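Local coordinates for carbonic anhydrase (Porphyridium purpureum, PDB 1DDZ), which catalyses the reversible hydration of carbon dioxide to hydrogencarbonate and a proton, as a zinc-dependent beta-class carbonic anhydrase, at the interface of chains A and B. Numbering follows the deposited sequence. Chains: chain A/B, Carbonic anhydrase.

Contact 1: the interface of chains A and B. Residues chain A 142, 145, 369, 373, 375; chain B 247-248, 250.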
# COMPACT_ATOMS: atom_id res chain seq x y z
N ASP A 142 -3.51 8.09 21.84
CA ASP A 142 -2.51 7.06 22.11
C ASP A 142 -1.37 7.26 21.17
O ASP A 142 -1.58 7.70 20.05
CB ASP A 142 -3.09 5.65 21.88
CG ASP A 142 -4.33 5.39 22.70
OD1 ASP A 142 -4.20 5.02 23.90
OD2 ASP A 142 -5.44 5.59 22.16
N LEU A 145 2.25 3.46 18.92
CA LEU A 145 1.49 2.25 18.62
C LEU A 145 2.15 1.30 17.60
O LEU A 145 1.63 0.22 17.35
CB LEU A 145 0.07 2.60 18.17
CG LEU A 145 -0.85 3.29 19.19
CD1 LEU A 145 -2.21 3.48 18.58
CD2 LEU A 145 -0.99 2.48 20.45
N TYR A 369 -3.97 -4.39 15.44
CA TYR A 369 -4.95 -3.81 16.34
C TYR A 369 -5.71 -4.90 17.12
O TYR A 369 -5.87 -4.80 18.33
CB TYR A 369 -5.93 -2.93 15.57
CG TYR A 369 -6.86 -2.17 16.49
CD1 TYR A 369 -6.47 -0.96 17.05
CD2 TYR A 369 -8.12 -2.67 16.83
CE1 TYR A 369 -7.29 -0.27 17.92
CE2 TYR A 369 -8.96 -1.98 17.70
CZ TYR A 369 -8.54 -0.77 18.24
OH TYR A 369 -9.35 -0.07 19.11
N TYR A 373 -3.50 -5.17 20.50
CA TYR A 373 -4.25 -4.28 21.37
C TYR A 373 -5.56 -4.82 21.94
O TYR A 373 -5.78 -4.73 23.14
CB TYR A 373 -4.43 -2.93 20.67
CG TYR A 373 -3.08 -2.33 20.33
CD1 TYR A 373 -2.78 -1.86 19.06
CD2 TYR A 373 -2.07 -2.29 21.29
CE1 TYR A 373 -1.49 -1.38 18.75
CE2 TYR A 373 -0.78 -1.81 21.00
CZ TYR A 373 -0.49 -1.35 19.74
OH TYR A 373 0.77 -0.76 19.51
N LYS A 375 -6.28 -7.95 21.86
CA LYS A 375 -5.92 -9.26 22.36
C LYS A 375 -6.97 -10.35 22.05
O LYS A 375 -7.40 -11.07 22.94
CB LYS A 375 -5.70 -9.21 23.88
CG LYS A 375 -4.69 -8.20 24.37
CD LYS A 375 -3.28 -8.51 23.97
CE LYS A 375 -2.30 -7.77 24.87
NZ LYS A 375 -2.64 -6.31 25.00
N LEU B 247 -4.68 2.13 25.50
CA LEU B 247 -4.77 1.12 24.46
C LEU B 247 -3.68 0.05 24.50
O LEU B 247 -3.98 -1.13 24.31
CB LEU B 247 -4.80 1.78 23.08
CG LEU B 247 -4.98 0.85 21.89
CD1 LEU B 247 -6.33 0.17 21.99
CD2 LEU B 247 -4.87 1.63 20.61
N LYS B 248 -2.44 0.46 24.74
CA LYS B 248 -1.34 -0.49 24.81
C LYS B 248 -1.51 -1.44 26.01
O LYS B 248 -1.09 -2.60 25.96
CB LYS B 248 0.00 0.25 24.85
CG LYS B 248 0.23 1.14 23.63
CD LYS B 248 1.61 1.78 23.59
CE LYS B 248 2.67 0.71 23.55
NZ LYS B 248 3.86 1.14 22.77
N GLY B 250 -4.22 -2.67 26.91
CA GLY B 250 -5.44 -3.41 26.66
C GLY B 250 -6.75 -2.66 26.82
O GLY B 250 -7.79 -3.19 26.46
O HOH W 1 -2.25 3.21 24.43
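Carboxylate oxygen OD1 of A:Asp142 receives two approaches from chain B, one direct and one through water. The backbone N of B:Leu247 points at OD1 in a long, weak hydrogen bond of 3.3 Å. Water 1 lies 2.7 Å from the same OD1 and also binds the backbone N of B:Lys248, at 2.8 Å, tying two successive amides to one carboxylate. In this beta-class carbonic anhydrase the patch is a loop-on-surface contact: residues 247 to 250 of chain B lie against the end of helix 361-373 and the loop around A:Asp142 and A:Leu145. B:Leu247 buries the largest surface of the patch, 84 Å². Its CG stands anti to the backbone N (chi1 -176°), which carries the two methyls away from that polar end and in among A:Tyr373, A:Leu145 and A:Tyr369. CD1 rests 3.9 Å from CB of A:Tyr373, while CD2 meets CD1 of A:Leu145 at 3.8 Å and turns toward CE1 of A:Tyr369. The leucine crosses each of these side chains at about a right angle. B:Lys248 instead runs beside A:Tyr373, pointing the same way, and its aliphatic CG touches CD2 of A:Leu145 at 3.7 Å. Within chain A, the phenol OH of A:Tyr373 donates to the backbone O of A:Leu145 at 2.5 Å, from 38° above the carbonyl plane. That bond probably restrains the ring and the backbone of A:Leu145 together.

Contact 2: the interface of chains A and B. Residues chain A 107, 399-401, 404-405; chain B 147, 358-359, 361, 364, 448-449.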
# COMPACT_ATOMS: atom_id res chain seq x y z
N ILE A 107 -4.20 -0.12 -2.15
CA ILE A 107 -4.67 -1.08 -3.14
C ILE A 107 -5.77 -1.98 -2.60
O ILE A 107 -6.56 -2.48 -3.38
CB ILE A 107 -3.52 -1.94 -3.71
CG1 ILE A 107 -4.00 -2.76 -4.91
CG2 ILE A 107 -2.97 -2.84 -2.63
CD1 ILE A 107 -3.79 -2.11 -6.21
N LEU A 399 -7.85 -4.68 -15.62
CA LEU A 399 -8.07 -3.53 -14.75
C LEU A 399 -6.89 -3.33 -13.80
O LEU A 399 -6.59 -4.19 -12.94
CB LEU A 399 -9.38 -3.69 -13.98
CG LEU A 399 -10.59 -3.90 -14.91
CD1 LEU A 399 -11.90 -4.10 -14.13
CD2 LEU A 399 -10.68 -2.73 -15.86
N GLY A 400 -6.27 -2.16 -13.92
CA GLY A 400 -5.10 -1.79 -13.15
C GLY A 400 -5.06 -2.04 -11.66
O GLY A 400 -4.01 -2.38 -11.12
N LEU A 401 -6.18 -1.90 -10.98
CA LEU A 401 -6.14 -2.11 -9.55
C LEU A 401 -6.64 -3.48 -9.11
O LEU A 401 -5.93 -4.20 -8.40
CB LEU A 401 -6.86 -0.96 -8.82
CG LEU A 401 -6.18 0.32 -9.32
CD1 LEU A 401 -7.16 1.34 -9.79
CD2 LEU A 401 -5.22 0.88 -8.32
N ASN A 404 -4.37 -6.59 -10.64
CA ASN A 404 -3.01 -6.79 -10.11
C ASN A 404 -3.12 -7.35 -8.69
O ASN A 404 -2.36 -8.23 -8.27
CB ASN A 404 -2.19 -5.51 -10.20
CG ASN A 404 -1.79 -5.21 -11.62
OD1 ASN A 404 -1.31 -6.10 -12.32
ND2 ASN A 404 -2.09 -4.00 -12.10
N TRP A 405 -4.13 -6.89 -7.97
CA TRP A 405 -4.43 -7.43 -6.64
C TRP A 405 -4.70 -8.98 -6.76
O TRP A 405 -4.13 -9.78 -6.02
CB TRP A 405 -5.66 -6.70 -6.10
CG TRP A 405 -6.31 -7.27 -4.87
CD1 TRP A 405 -7.37 -8.12 -4.83
CD2 TRP A 405 -5.97 -7.00 -3.50
NE1 TRP A 405 -7.72 -8.39 -3.52
CE2 TRP A 405 -6.88 -7.71 -2.69
CE3 TRP A 405 -4.99 -6.21 -2.88
CZ2 TRP A 405 -6.84 -7.66 -1.29
CZ3 TRP A 405 -4.96 -6.16 -1.49
CH2 TRP A 405 -5.88 -6.88 -0.72
N LEU B 147 -4.27 4.00 -13.04
CA LEU B 147 -3.59 3.52 -11.82
C LEU B 147 -2.75 4.60 -11.12
O LEU B 147 -2.96 4.89 -9.94
CB LEU B 147 -2.68 2.33 -12.18
CG LEU B 147 -1.77 1.50 -11.25
CD1 LEU B 147 -0.75 2.33 -10.50
CD2 LEU B 147 -2.60 0.69 -10.32
N HIS B 358 3.06 -8.15 -6.63
CA HIS B 358 1.88 -8.03 -7.52
C HIS B 358 1.04 -6.79 -7.29
O HIS B 358 0.66 -6.10 -8.23
CB HIS B 358 0.94 -9.25 -7.39
CG HIS B 358 1.53 -10.54 -7.86
ND1 HIS B 358 2.00 -10.71 -9.14
CD2 HIS B 358 1.70 -11.73 -7.23
CE1 HIS B 358 2.44 -11.95 -9.28
NE2 HIS B 358 2.27 -12.58 -8.13
N SER B 359 0.71 -6.55 -6.02
CA SER B 359 -0.14 -5.44 -5.63
C SER B 359 0.56 -4.22 -5.03
O SER B 359 -0.10 -3.41 -4.43
CB SER B 359 -1.18 -5.95 -4.65
OG SER B 359 -0.55 -6.80 -3.71
N MET B 361 1.70 -0.70 -4.97
CA MET B 361 1.44 0.56 -5.69
C MET B 361 2.69 1.37 -6.06
O MET B 361 2.75 1.96 -7.14
CB MET B 361 0.43 1.44 -4.93
CG MET B 361 -1.00 0.93 -4.98
SD MET B 361 -1.66 1.02 -6.62
CE MET B 361 -1.93 2.75 -6.83
N LEU B 364 3.92 -0.58 -9.05
CA LEU B 364 2.98 -0.43 -10.17
C LEU B 364 2.93 0.96 -10.81
O LEU B 364 2.83 1.08 -12.04
CB LEU B 364 1.56 -0.85 -9.75
CG LEU B 364 1.43 -2.33 -9.36
CD1 LEU B 364 0.08 -2.60 -8.68
CD2 LEU B 364 1.65 -3.19 -10.61
N THR B 448 1.91 -8.48 -14.81
CA THR B 448 1.11 -7.29 -14.50
C THR B 448 0.19 -6.91 -15.67
O THR B 448 0.56 -7.05 -16.84
CB THR B 448 1.99 -6.04 -14.19
OG1 THR B 448 2.77 -5.71 -15.34
CG2 THR B 448 2.88 -6.27 -13.01
N SER B 449 -0.98 -6.36 -15.37
CA SER B 449 -1.91 -5.92 -16.40
C SER B 449 -1.23 -4.94 -17.33
O SER B 449 -1.51 -4.91 -18.52
CB SER B 449 -3.13 -5.23 -15.79
OG SER B 449 -2.74 -4.18 -14.93
O HOH W 2 0.44 -7.41 -10.47
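A:Asn404, on the short helix 402-405, reaches from chain A to the start of helix 449-455 of chain B, in a mixed polar and apolar interface patch. Its CB packs 3.5 Å from the backbone O of B:His358 and also faces CD1 of B:Leu364. CG, anti to the carbonyl carbon (chi1 -73°), carries the amide toward B:Ser449. OD1 accepts the backbone N-H of B:Ser449 on a lone pair, in the carbonyl plane, in a nearly straight bond of 3.1 Å with 168° at the hydrogen. Water 2 links the same OD1 to B:His358 O. A:Asn404 ND2 donates to the hydroxyl OG of B:Ser449 at 2.9 Å, tilted from the amide plane. Within chain A, A:Asn404 ND2 also donates to A:Gly400 O at 2.7 Å. A backbone N-H at OD1 and a backbone C=O at ND2 together indicate which way the amide is turned. Alongside, CD2 of A:Leu401 presses on CD2 of B:Leu147, the side chains crossing obliquely at 3.3 Å, tighter than usual for methyls. The bent chain of B:Met361 brings its sulfur SD against both CD2 of A:Leu401 and CD1 of A:Ile107, the latter 3.8 Å away. The other branch of A:Ile107, methyl CG2, ends 3.4 Å from the backbone O of B:Ser359.

Contact 3: the interface of chains A and B. Residues chain A 234, 238, 258, 261-264, 268; chain B 140, 159, 167, 175.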
# COMPACT_ATOMS: atom_id res chain seq x y z
N ILE A 234 -7.99 19.41 -12.86
CA ILE A 234 -7.40 20.73 -12.72
C ILE A 234 -6.42 20.99 -13.84
O ILE A 234 -5.83 22.05 -13.90
CB ILE A 234 -6.65 20.96 -11.38
CG1 ILE A 234 -5.49 19.99 -11.25
CG2 ILE A 234 -7.61 20.92 -10.20
CD1 ILE A 234 -4.50 20.36 -10.15
N TYR A 238 -3.90 24.40 -16.16
CA TYR A 238 -2.46 24.38 -16.45
C TYR A 238 -2.04 23.96 -17.82
O TYR A 238 -0.86 24.04 -18.14
CB TYR A 238 -1.75 23.47 -15.46
CG TYR A 238 -1.94 23.91 -14.05
CD1 TYR A 238 -2.94 23.34 -13.25
CD2 TYR A 238 -1.17 24.95 -13.53
CE1 TYR A 238 -3.18 23.82 -11.95
CE2 TYR A 238 -1.40 25.42 -12.24
CZ TYR A 238 -2.39 24.86 -11.46
OH TYR A 238 -2.53 25.43 -10.21
N GLN A 258 0.10 28.46 -16.57
CA GLN A 258 -0.87 28.86 -15.54
C GLN A 258 -2.03 29.64 -16.19
O GLN A 258 -2.02 30.88 -16.26
CB GLN A 258 -0.16 29.71 -14.48
CG GLN A 258 -0.94 30.00 -13.21
CD GLN A 258 -0.19 30.93 -12.27
OE1 GLN A 258 0.41 31.91 -12.70
NE2 GLN A 258 -0.22 30.63 -10.97
N LYS A 261 -5.01 31.51 -11.95
CA LYS A 261 -4.31 31.47 -10.66
C LYS A 261 -4.64 30.38 -9.64
O LYS A 261 -3.85 29.45 -9.44
CB LYS A 261 -4.37 32.84 -9.98
CG LYS A 261 -3.01 33.49 -9.76
CD LYS A 261 -2.29 33.71 -11.08
CE LYS A 261 -1.10 34.65 -10.92
NZ LYS A 261 -0.37 34.84 -12.22
N GLY A 262 -5.75 30.54 -8.93
CA GLY A 262 -6.09 29.57 -7.91
C GLY A 262 -7.29 28.72 -8.25
O GLY A 262 -8.26 28.69 -7.49
N GLY A 263 -7.23 28.01 -9.38
CA GLY A 263 -8.36 27.19 -9.75
C GLY A 263 -8.56 25.95 -8.87
O GLY A 263 -7.60 25.33 -8.38
N GLU A 264 -9.82 25.60 -8.65
CA GLU A 264 -10.17 24.43 -7.88
C GLU A 264 -11.12 23.65 -8.79
O GLU A 264 -11.79 24.22 -9.63
CB GLU A 264 -10.82 24.81 -6.54
CG GLU A 264 -12.16 25.55 -6.58
CD GLU A 264 -12.78 25.72 -5.19
OE1 GLU A 264 -13.87 26.33 -5.09
OE2 GLU A 264 -12.20 25.24 -4.19
N ASP A 268 -13.53 19.88 -5.69
CA ASP A 268 -13.10 20.76 -4.60
C ASP A 268 -14.28 21.61 -4.11
O ASP A 268 -14.58 21.66 -2.92
CB ASP A 268 -11.94 21.67 -5.06
CG ASP A 268 -10.61 20.93 -5.21
OD1 ASP A 268 -10.31 20.02 -4.42
OD2 ASP A 268 -9.83 21.28 -6.12
N LEU B 140 -0.57 18.16 -11.97
CA LEU B 140 -1.20 19.45 -12.29
C LEU B 140 -1.77 19.53 -13.71
O LEU B 140 -2.85 20.09 -13.94
CB LEU B 140 -0.21 20.62 -12.13
CG LEU B 140 0.29 21.13 -10.77
CD1 LEU B 140 1.21 22.33 -10.96
CD2 LEU B 140 -0.85 21.51 -9.87
N ARG B 159 -1.01 20.36 -3.01
CA ARG B 159 -1.49 21.58 -3.65
C ARG B 159 -2.67 22.12 -2.85
O ARG B 159 -2.78 23.32 -2.61
CB ARG B 159 -1.91 21.34 -5.10
CG ARG B 159 -2.07 22.62 -5.90
CD ARG B 159 -2.72 22.42 -7.28
NE ARG B 159 -4.17 22.31 -7.18
CZ ARG B 159 -5.05 23.14 -7.73
NH1 ARG B 159 -4.66 24.18 -8.47
NH2 ARG B 159 -6.34 22.97 -7.48
N ASP B 167 -1.35 29.87 -5.16
CA ASP B 167 -2.14 30.89 -5.86
C ASP B 167 -1.35 32.20 -5.94
O ASP B 167 -1.60 33.05 -6.80
CB ASP B 167 -3.46 31.15 -5.13
CG ASP B 167 -4.23 29.87 -4.80
OD1 ASP B 167 -3.88 28.78 -5.32
OD2 ASP B 167 -5.20 29.95 -4.01
N GLU B 175 4.90 28.13 -10.20
CA GLU B 175 3.97 27.32 -9.44
C GLU B 175 4.40 25.85 -9.35
O GLU B 175 4.16 25.19 -8.34
CB GLU B 175 2.56 27.44 -10.01
CG GLU B 175 1.50 26.83 -9.12
CD GLU B 175 0.09 27.17 -9.55
OE1 GLU B 175 -0.85 26.67 -8.91
OE2 GLU B 175 -0.10 27.95 -10.52
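The side chains of B:Arg159 and B:Glu175 clasp A:Tyr238, A:Gln258 and the backbone of A:Gly263, in a beta-class carbonic anhydrase interface where loops of one chain, around 234-238 and 258-264, lie over helices 134-141, 147-161 and 172-193 of the other. Among the hydrogen bonds, the phenol OH of A:Tyr238 donates to OE1 of B:Glu175 at 2.5 Å, and NE2 of A:Gln258 donates to OE2 at 2.7 Å. The two donors reach the carboxylate from opposite faces, both out of its plane, which stands 73° to the tyrosine ring. A bend at chi3 (80°) turns the guanidinium of B:Arg159 so that NH2 meets the backbone O of A:Gly263 at 2.8 Å, in the carbonyl plane and nearly in its own. NH1 adds weak bonds to that oxygen and to A:Tyr238 OH, meeting the tyrosine tip to tip with the planes 87° apart. At longer range, OD2 of A:Asp268 stays 4.1 Å from NH2 of B:Arg159. In the apolar packing, CD1 of A:Ile234 sits 3.6 Å from NE of B:Arg159, over the rim of one guanidinium face, and also touches CD2 of B:Leu140. CB of B:Leu140 covers the rim of one A:Tyr238 face, 4.0 Å above the ring plane. At the 262 loop, CA of A:Gly262 rests 3.6 Å from CG of B:Asp167.

The C-alpha centres lie about 32 Å apart for contacts 1 and 2, 29 Å for contacts 2 and 3, and 42 Å for contacts 1 and 3. Helix 361-373 serves contact 1 from chain A and contact 2 from chain B. Helix 147-161 of chain B joins contact 2 at its first residue to contact 3 near its other end. The stretch 247 to 264 supplies contact 1 from chain B and part of contact 3 from chain A. Two-fold symmetry repeats every contact, so each chain both embraces and is embraced, an arrangement suggesting a stable dimer.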